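PDB 4NZK: AlgX/AlgJ SGNH hydrolase-like domain-containing protein from Eubacterium siraeum, which is of unknown function but belongs to the DHHW family of the SGNH hydrolase clan, which suggests, without proof, a hydrolase-like role. Local coordinates for residues Asn279-Cys284 / Gly325-Leu330; Trp165-Ala170 / Asp218-Tyr223; Tyr223-Asp228 / Phe297-Phe302. All blocks are in the same frame, centred on the assembly; numbering follows the deposited sequence.

Overall arrangement
Interaction 3 is buried, interactions 1 and 2 partly so. Interaction 1, its centre about 18 Å from the centre of the chain, joins the starts of two adjacent parallel strands of the mixed sheet, mostly by backbone ladder plus one salt bridge. Interactions 2 and 3 use strand 218-224 of the two-stranded sheet and share Tyr223; interaction 2 sets the strand on the start of helix 167-180, interaction 3 ties the strand's end to the loop before strand 304-309. In both, apolar packing joins a carboxylate accepting from backbone N-H, and waters bridge the segments. Interaction 3 touches interaction 1 through Phe302, which packs on Arg281 and Leu283; interactions 1 and 2 stay about 9 Å apart at nearest atoms.

Interaction 1. Residues Asn279-Cys284 / Gly325-Leu330; sequences NGRKLC and GITDVL
Leu283 and Cys284 pair with Asp328 and Val329 as adjacent parallel strands of the mixed central sheet, consistent with the alpha/beta core of SGNH hydrolases. The short strand axes approach to 4.7 Å at 28°. Backbone bonds set the register: Cys284 N donates to Asp328 O at 2.9 Å, and Leu330 N to Cys284 O. At the start of the ladder, Lys282 O takes two donors, Asp328 N and, from just before the strand, Thr327 N. Among apolar groups, Leu283 CD1 rests on Leu330 CB at 4.1 Å, while Cys284 CB meets Ile326 CG2 on the side covered by helix 317-323. The charged contact lies beside the ladder. Arg281, bent at chi2 and chi3 (-72° and -67°), grips Asp328 side-on, NE to OD1 at 2.9 Å on the syn side and NH2 to OD2 from above the carboxylate plane. Ala181 O is a second acceptor for NH2. Thr327 OG1 accepts from Lys282 N at 2.9 Å and donates to Asp328 OD1 at 2.7 Å. Replacing Asp328 by an alanine would probably leave Arg281 without its anionic mate and the Thr327 hydroxyl without its acceptor. That hydroxyl reaches OD1 from the face opposite Arg281 NE.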
# COMPACT_ATOMS: atom_id res chain seq x y z
N ASN A 279 -10.33 15.64 -14.94
CA ASN A 279 -10.43 14.71 -16.03
C ASN A 279 -11.59 13.70 -15.94
O ASN A 279 -11.68 12.78 -16.76
CB ASN A 279 -9.11 13.99 -16.19
CG ASN A 279 -8.78 13.05 -15.06
OD1 ASN A 279 -9.53 12.89 -14.13
ND2 ASN A 279 -7.59 12.45 -15.14
N GLY A 280 -12.47 13.90 -14.96
CA GLY A 280 -13.61 13.04 -14.75
C GLY A 280 -13.32 11.67 -14.19
O GLY A 280 -14.26 10.91 -13.96
N ARG A 281 -12.05 11.36 -13.93
CA ARG A 281 -11.69 10.04 -13.37
C ARG A 281 -11.73 10.13 -11.86
O ARG A 281 -11.06 10.97 -11.25
CB ARG A 281 -10.31 9.61 -13.85
CG ARG A 281 -10.16 9.49 -15.35
CD ARG A 281 -10.91 8.29 -15.95
NE ARG A 281 -10.32 7.02 -15.52
CZ ARG A 281 -9.24 6.46 -16.07
NH1 ARG A 281 -8.59 7.04 -17.09
NH2 ARG A 281 -8.79 5.31 -15.59
N LYS A 282 -12.53 9.25 -11.25
CA LYS A 282 -12.76 9.26 -9.81
C LYS A 282 -12.42 7.88 -9.28
O LYS A 282 -13.08 6.91 -9.60
CB LYS A 282 -14.22 9.66 -9.50
CG LYS A 282 -14.56 11.07 -10.01
CD LYS A 282 -15.99 11.47 -9.72
CE LYS A 282 -16.27 12.86 -10.28
NZ LYS A 282 -17.64 13.30 -9.89
N LEU A 283 -11.38 7.84 -8.45
CA LEU A 283 -10.79 6.59 -7.99
C LEU A 283 -11.19 6.33 -6.56
O LEU A 283 -11.17 7.24 -5.71
CB LEU A 283 -9.26 6.73 -8.04
CG LEU A 283 -8.42 5.58 -7.50
CD1 LEU A 283 -8.64 4.34 -8.34
CD2 LEU A 283 -6.96 6.00 -7.47
N CYS A 284 -11.54 5.09 -6.27
CA CYS A 284 -11.66 4.66 -4.89
C CYS A 284 -10.61 3.58 -4.66
O CYS A 284 -10.47 2.65 -5.47
CB CYS A 284 -13.05 4.07 -4.65
SG CYS A 284 -13.38 3.69 -2.93
N GLY A 325 -20.07 8.40 -7.71
CA GLY A 325 -19.71 8.50 -9.13
C GLY A 325 -18.34 7.95 -9.46
O GLY A 325 -17.66 8.38 -10.40
N ILE A 326 -17.93 6.96 -8.68
CA ILE A 326 -16.64 6.32 -8.86
C ILE A 326 -16.55 5.62 -10.20
O ILE A 326 -17.46 4.88 -10.57
CB ILE A 326 -16.38 5.27 -7.76
CG1 ILE A 326 -16.29 5.96 -6.38
CG2 ILE A 326 -15.14 4.45 -8.10
CD1 ILE A 326 -15.27 7.07 -6.27
N THR A 327 -15.44 5.83 -10.92
CA THR A 327 -15.18 5.26 -12.25
C THR A 327 -14.15 4.12 -12.23
O THR A 327 -14.14 3.25 -13.13
CB THR A 327 -14.67 6.37 -13.26
OG1 THR A 327 -13.46 6.98 -12.77
CG2 THR A 327 -15.69 7.47 -13.41
N ASP A 328 -13.26 4.16 -11.23
CA ASP A 328 -12.14 3.24 -11.11
C ASP A 328 -12.01 2.84 -9.63
O ASP A 328 -12.07 3.70 -8.75
CB ASP A 328 -10.83 3.93 -11.51
CG ASP A 328 -10.80 4.36 -12.98
OD1 ASP A 328 -11.28 5.48 -13.31
OD2 ASP A 328 -10.31 3.54 -13.79
N VAL A 329 -11.78 1.55 -9.40
CA VAL A 329 -11.54 1.05 -8.03
C VAL A 329 -10.22 0.29 -8.05
O VAL A 329 -10.04 -0.58 -8.91
CB VAL A 329 -12.68 0.11 -7.56
CG1 VAL A 329 -12.38 -0.42 -6.16
CG2 VAL A 329 -14.00 0.88 -7.56
N LEU A 330 -9.35 0.58 -7.09
CA LEU A 330 -8.12 -0.14 -6.93
C LEU A 330 -8.11 -0.84 -5.57
O LEU A 330 -8.23 -0.21 -4.55
CB LEU A 330 -6.94 0.83 -7.02
CG LEU A 330 -5.58 0.23 -6.72
CD1 LEU A 330 -5.19 -0.85 -7.72
CD2 LEU A 330 -4.53 1.33 -6.70

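Interaction 2. Residues Trp165-Ala170 / Asp218-Tyr223; sequences WEPLGA and DTFTYY
A water is held between Leu168, Thr221 and Tyr223. It accepts from Leu168 N at 3.0 Å and lies 2.7 Å from Thr221 O, to which it can donate. Its third partner is Tyr223 OH, at 2.8 Å. It thereby joins the first turn of the helix to a strand carbonyl and a phenol without direct bonds between them. Next to it, Glu166 meets the strand backbone. Its OE1 accepts from Thr221 N at 3.2 Å through the syn lone pair, in a nearly straight bond of 169°. The carboxylate's other oxygen, OE2, lies 2.7 Å from Thr219 O. Glu166 occupies the N-cap position of helix 167-180, so the contact packs a helix start against one strand of the two-stranded antiparallel sheet formed by 192-199 and 218-224. Pro167 supplies the apolar part. Its ring crosses Phe220 at about a right angle, with CD 4.2 Å from the ring centroid in an off-centre CH-pi contact and CG 3.7 Å from CZ. The Phe220 ring also meets Phe199 edge-to-face. Pro167 CB also reaches Tyr223 CE2 at 3.9 Å, and Leu168 N lies at the edge of that tyrosine ring, in its plane.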
# COMPACT_ATOMS: atom_id res chain seq x y z
N TRP A 165 7.22 -0.63 2.24
CA TRP A 165 8.11 -0.03 1.25
C TRP A 165 8.39 1.44 1.61
O TRP A 165 7.68 2.08 2.41
CB TRP A 165 7.50 -0.07 -0.15
CG TRP A 165 6.03 0.26 -0.28
CD1 TRP A 165 5.23 1.00 0.58
CD2 TRP A 165 5.20 -0.12 -1.36
NE1 TRP A 165 3.95 1.07 0.08
CE2 TRP A 165 3.92 0.41 -1.12
CE3 TRP A 165 5.43 -0.85 -2.53
CZ2 TRP A 165 2.87 0.21 -1.98
CZ3 TRP A 165 4.41 -1.04 -3.40
CH2 TRP A 165 3.13 -0.52 -3.13
N GLU A 166 9.46 1.96 1.02
CA GLU A 166 9.65 3.39 1.00
C GLU A 166 8.68 3.98 -0.01
O GLU A 166 8.23 3.27 -0.93
CB GLU A 166 11.07 3.73 0.54
CG GLU A 166 12.19 3.46 1.56
CD GLU A 166 12.52 4.63 2.47
OE1 GLU A 166 12.09 5.78 2.20
OE2 GLU A 166 13.31 4.42 3.45
N PRO A 167 8.39 5.28 0.11
CA PRO A 167 7.57 5.93 -0.89
C PRO A 167 8.10 5.73 -2.32
O PRO A 167 7.28 5.59 -3.24
CB PRO A 167 7.57 7.39 -0.44
CG PRO A 167 7.66 7.27 1.08
CD PRO A 167 8.65 6.15 1.28
N LEU A 168 9.41 5.59 -2.53
CA LEU A 168 9.92 5.35 -3.89
C LEU A 168 9.38 4.02 -4.44
O LEU A 168 9.07 3.93 -5.61
CB LEU A 168 11.45 5.38 -3.89
CG LEU A 168 12.18 5.11 -5.23
CD1 LEU A 168 11.81 6.14 -6.27
CD2 LEU A 168 13.68 5.04 -5.08
N GLY A 169 9.34 2.99 -3.60
CA GLY A 169 8.75 1.71 -4.00
C GLY A 169 7.29 1.90 -4.37
O GLY A 169 6.83 1.39 -5.41
N ALA A 170 6.56 2.62 -3.54
CA ALA A 170 5.14 2.86 -3.80
C ALA A 170 4.95 3.61 -5.09
O ALA A 170 3.96 3.37 -5.79
CB ALA A 170 4.51 3.62 -2.66
N ASP A 218 16.49 3.82 9.19
CA ASP A 218 16.31 4.22 7.80
C ASP A 218 16.29 5.72 7.65
O ASP A 218 16.01 6.48 8.60
CB ASP A 218 14.96 3.72 7.29
CG ASP A 218 14.94 2.23 6.99
OD1 ASP A 218 15.48 1.83 5.92
OD2 ASP A 218 14.28 1.47 7.77
N THR A 219 16.48 6.15 6.40
CA THR A 219 16.13 7.48 6.00
C THR A 219 14.83 7.31 5.23
O THR A 219 14.76 6.50 4.30
CB THR A 219 17.18 8.07 5.04
OG1 THR A 219 18.43 8.18 5.73
CG2 THR A 219 16.73 9.44 4.53
N PHE A 220 13.81 8.05 5.63
CA PHE A 220 12.53 8.00 4.99
C PHE A 220 12.35 9.21 4.09
O PHE A 220 12.27 10.34 4.56
CB PHE A 220 11.47 8.00 6.08
CG PHE A 220 10.07 7.80 5.59
CD1 PHE A 220 9.57 6.53 5.37
CD2 PHE A 220 9.25 8.89 5.39
CE1 PHE A 220 8.24 6.35 4.96
CE2 PHE A 220 7.93 8.73 5.00
CZ PHE A 220 7.42 7.46 4.77
N THR A 221 12.20 8.95 2.79
CA THR A 221 12.06 10.02 1.82
C THR A 221 10.70 9.95 1.20
O THR A 221 10.29 8.88 0.72
CB THR A 221 13.13 9.88 0.73
OG1 THR A 221 14.43 9.86 1.35
CG2 THR A 221 13.03 11.03 -0.27
N TYR A 222 10.00 11.08 1.21
CA TYR A 222 8.67 11.15 0.60
C TYR A 222 8.57 12.36 -0.32
O TYR A 222 9.51 13.15 -0.44
CB TYR A 222 7.56 11.13 1.64
CG TYR A 222 7.44 12.35 2.54
CD1 TYR A 222 8.24 12.49 3.66
CD2 TYR A 222 6.47 13.31 2.28
CE1 TYR A 222 8.09 13.59 4.50
CE2 TYR A 222 6.29 14.39 3.11
CZ TYR A 222 7.11 14.54 4.23
OH TYR A 222 6.97 15.63 5.09
N TYR A 223 7.45 12.45 -1.02
CA TYR A 223 7.34 13.33 -2.17
C TYR A 223 5.97 13.97 -2.24
O TYR A 223 4.94 13.28 -2.16
CB TYR A 223 7.57 12.53 -3.49
CG TYR A 223 8.78 11.62 -3.44
CD1 TYR A 223 10.06 12.06 -3.72
CD2 TYR A 223 8.62 10.29 -3.03
CE1 TYR A 223 11.15 11.20 -3.62
CE2 TYR A 223 9.68 9.43 -2.95
CZ TYR A 223 10.94 9.86 -3.22
OH TYR A 223 11.96 8.95 -3.07
O HOH W 1 11.48 7.11 -0.96

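Interaction 3. Residues Tyr223-Asp228 / Phe297-Phe302; sequences YIPSTD and FFIDSF
Thr227 and Asp300 carry the polar part of this contact, where the chain leaving strand 218-224 meets the loop that leads into strand 304-309. Asp300 has CG anti to the carbonyl carbon (chi1 -65°), and its OD1 accepts twice from Thr227. The hydroxyl OG1 donates at 2.6 Å, on the anti side and somewhat out of the carboxylate plane; the backbone N donates at 3.2 Å, nearly along the C-O axis of OD1 but bent to 142° at the hydrogen. The first torsion of Thr227 (chi1 -59°) sets OG1 beside the residue's own backbone N, which lets both donors converge on Asp300 OD1. Two waters extend the link: one accepts from Ser226 N and donates to Asp300 OD2 at 2.7 Å, the other donates to both Thr227 OG1 and Asp300 O. The apolar part involves four further side chains. Pro225 CG packs obliquely on Ile299, 3.9 Å from CB and as close to CD1. Ile299 CG2 meets Thr227 O. Farther along, Tyr223 CD2 lies in the plane of the Phe297 ring, at its edge, 3.8 Å from CZ; Tyr171 meets that phenylalanine edge-to-face. With both oxygens of Asp300 supplied by donors from 226-227 or their water, the chemistry implies a carboxylate that is likely to be ionised and to hold the two loops together.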
# COMPACT_ATOMS: atom_id res chain seq x y z
N TYR A 223 7.45 12.45 -1.02
CA TYR A 223 7.34 13.33 -2.17
C TYR A 223 5.97 13.97 -2.24
O TYR A 223 4.94 13.28 -2.16
CB TYR A 223 7.57 12.53 -3.49
CG TYR A 223 8.78 11.62 -3.44
CD1 TYR A 223 10.06 12.06 -3.72
CD2 TYR A 223 8.62 10.29 -3.03
CE1 TYR A 223 11.15 11.20 -3.62
CE2 TYR A 223 9.68 9.43 -2.95
CZ TYR A 223 10.94 9.86 -3.22
OH TYR A 223 11.96 8.95 -3.07
N ILE A 224 5.95 15.28 -2.40
CA ILE A 224 4.69 16.01 -2.46
C ILE A 224 4.43 16.38 -3.91
O ILE A 224 5.26 17.01 -4.58
CB ILE A 224 4.81 17.29 -1.58
CG1 ILE A 224 5.13 16.92 -0.11
CG2 ILE A 224 3.52 18.11 -1.65
CD1 ILE A 224 5.43 18.12 0.74
N PRO A 225 3.24 16.03 -4.42
CA PRO A 225 3.00 16.26 -5.84
C PRO A 225 2.77 17.71 -6.18
O PRO A 225 2.45 18.52 -5.31
CB PRO A 225 1.71 15.45 -6.10
CG PRO A 225 0.99 15.42 -4.77
CD PRO A 225 2.12 15.36 -3.74
N SER A 226 2.89 18.01 -7.46
CA SER A 226 2.78 19.38 -7.97
C SER A 226 1.35 19.85 -8.20
O SER A 226 1.09 21.04 -8.19
CB SER A 226 3.61 19.50 -9.27
OG SER A 226 3.03 18.73 -10.33
N THR A 227 0.41 18.93 -8.39
CA THR A 227 -0.98 19.27 -8.63
C THR A 227 -1.67 19.72 -7.36
O THR A 227 -1.53 19.09 -6.30
CB THR A 227 -1.71 18.09 -9.30
OG1 THR A 227 -1.06 17.75 -10.53
CG2 THR A 227 -3.21 18.40 -9.59
N ASP A 228 -2.43 20.82 -7.45
CA ASP A 228 -3.15 21.31 -6.29
C ASP A 228 -4.29 20.35 -5.94
O ASP A 228 -4.87 19.70 -6.82
CB ASP A 228 -3.67 22.74 -6.53
CG ASP A 228 -4.22 23.38 -5.27
OD1 ASP A 228 -3.65 23.13 -4.18
OD2 ASP A 228 -5.20 24.15 -5.35
N PHE A 297 0.90 9.68 -5.14
CA PHE A 297 1.24 9.49 -6.57
C PHE A 297 0.03 9.38 -7.46
O PHE A 297 0.19 9.19 -8.66
CB PHE A 297 2.13 8.26 -6.72
CG PHE A 297 3.33 8.30 -5.81
CD1 PHE A 297 4.24 9.34 -5.90
CD2 PHE A 297 3.52 7.33 -4.84
CE1 PHE A 297 5.35 9.42 -5.06
CE2 PHE A 297 4.61 7.41 -3.99
CZ PHE A 297 5.52 8.44 -4.09
N PHE A 298 -1.17 9.51 -6.90
CA PHE A 298 -2.39 9.51 -7.71
C PHE A 298 -2.99 10.90 -7.92
O PHE A 298 -3.84 11.09 -8.80
CB PHE A 298 -3.47 8.62 -7.09
CG PHE A 298 -3.08 7.18 -6.95
CD1 PHE A 298 -2.30 6.56 -7.90
CD2 PHE A 298 -3.52 6.44 -5.87
CE1 PHE A 298 -1.99 5.22 -7.78
CE2 PHE A 298 -3.19 5.11 -5.74
CZ PHE A 298 -2.43 4.51 -6.69
N ILE A 299 -2.52 11.86 -7.13
CA ILE A 299 -3.10 13.21 -7.12
C ILE A 299 -3.01 13.90 -8.48
O ILE A 299 -3.94 14.57 -8.91
CB ILE A 299 -2.46 14.05 -5.99
CG1 ILE A 299 -3.07 13.55 -4.65
CG2 ILE A 299 -2.71 15.53 -6.20
CD1 ILE A 299 -2.43 14.08 -3.40
N ASP A 300 -1.90 13.68 -9.19
CA ASP A 300 -1.72 14.30 -10.48
C ASP A 300 -2.64 13.67 -11.54
O ASP A 300 -2.81 14.25 -12.61
CB ASP A 300 -0.26 14.17 -10.99
CG ASP A 300 0.81 14.92 -10.13
OD1 ASP A 300 0.54 16.00 -9.54
OD2 ASP A 300 1.95 14.39 -10.08
N SER A 301 -3.15 12.46 -11.31
CA SER A 301 -3.79 11.64 -12.36
C SER A 301 -5.31 11.50 -12.30
O SER A 301 -5.90 11.03 -13.28
CB SER A 301 -3.18 10.24 -12.35
OG SER A 301 -1.82 10.24 -12.80
N PHE A 302 -5.92 11.87 -11.17
CA PHE A 302 -7.34 11.69 -10.94
C PHE A 302 -7.96 12.97 -10.44
O PHE A 302 -7.34 13.71 -9.70
CB PHE A 302 -7.56 10.55 -9.92
CG PHE A 302 -7.19 9.19 -10.45
CD1 PHE A 302 -8.14 8.45 -11.14
CD2 PHE A 302 -5.92 8.68 -10.34
CE1 PHE A 302 -7.82 7.22 -11.70
CE2 PHE A 302 -5.58 7.46 -10.89
CZ PHE A 302 -6.55 6.71 -11.57
O HOH W 2 3.84 16.23 -9.55
O HOH W 3 -2.18 16.94 -13.01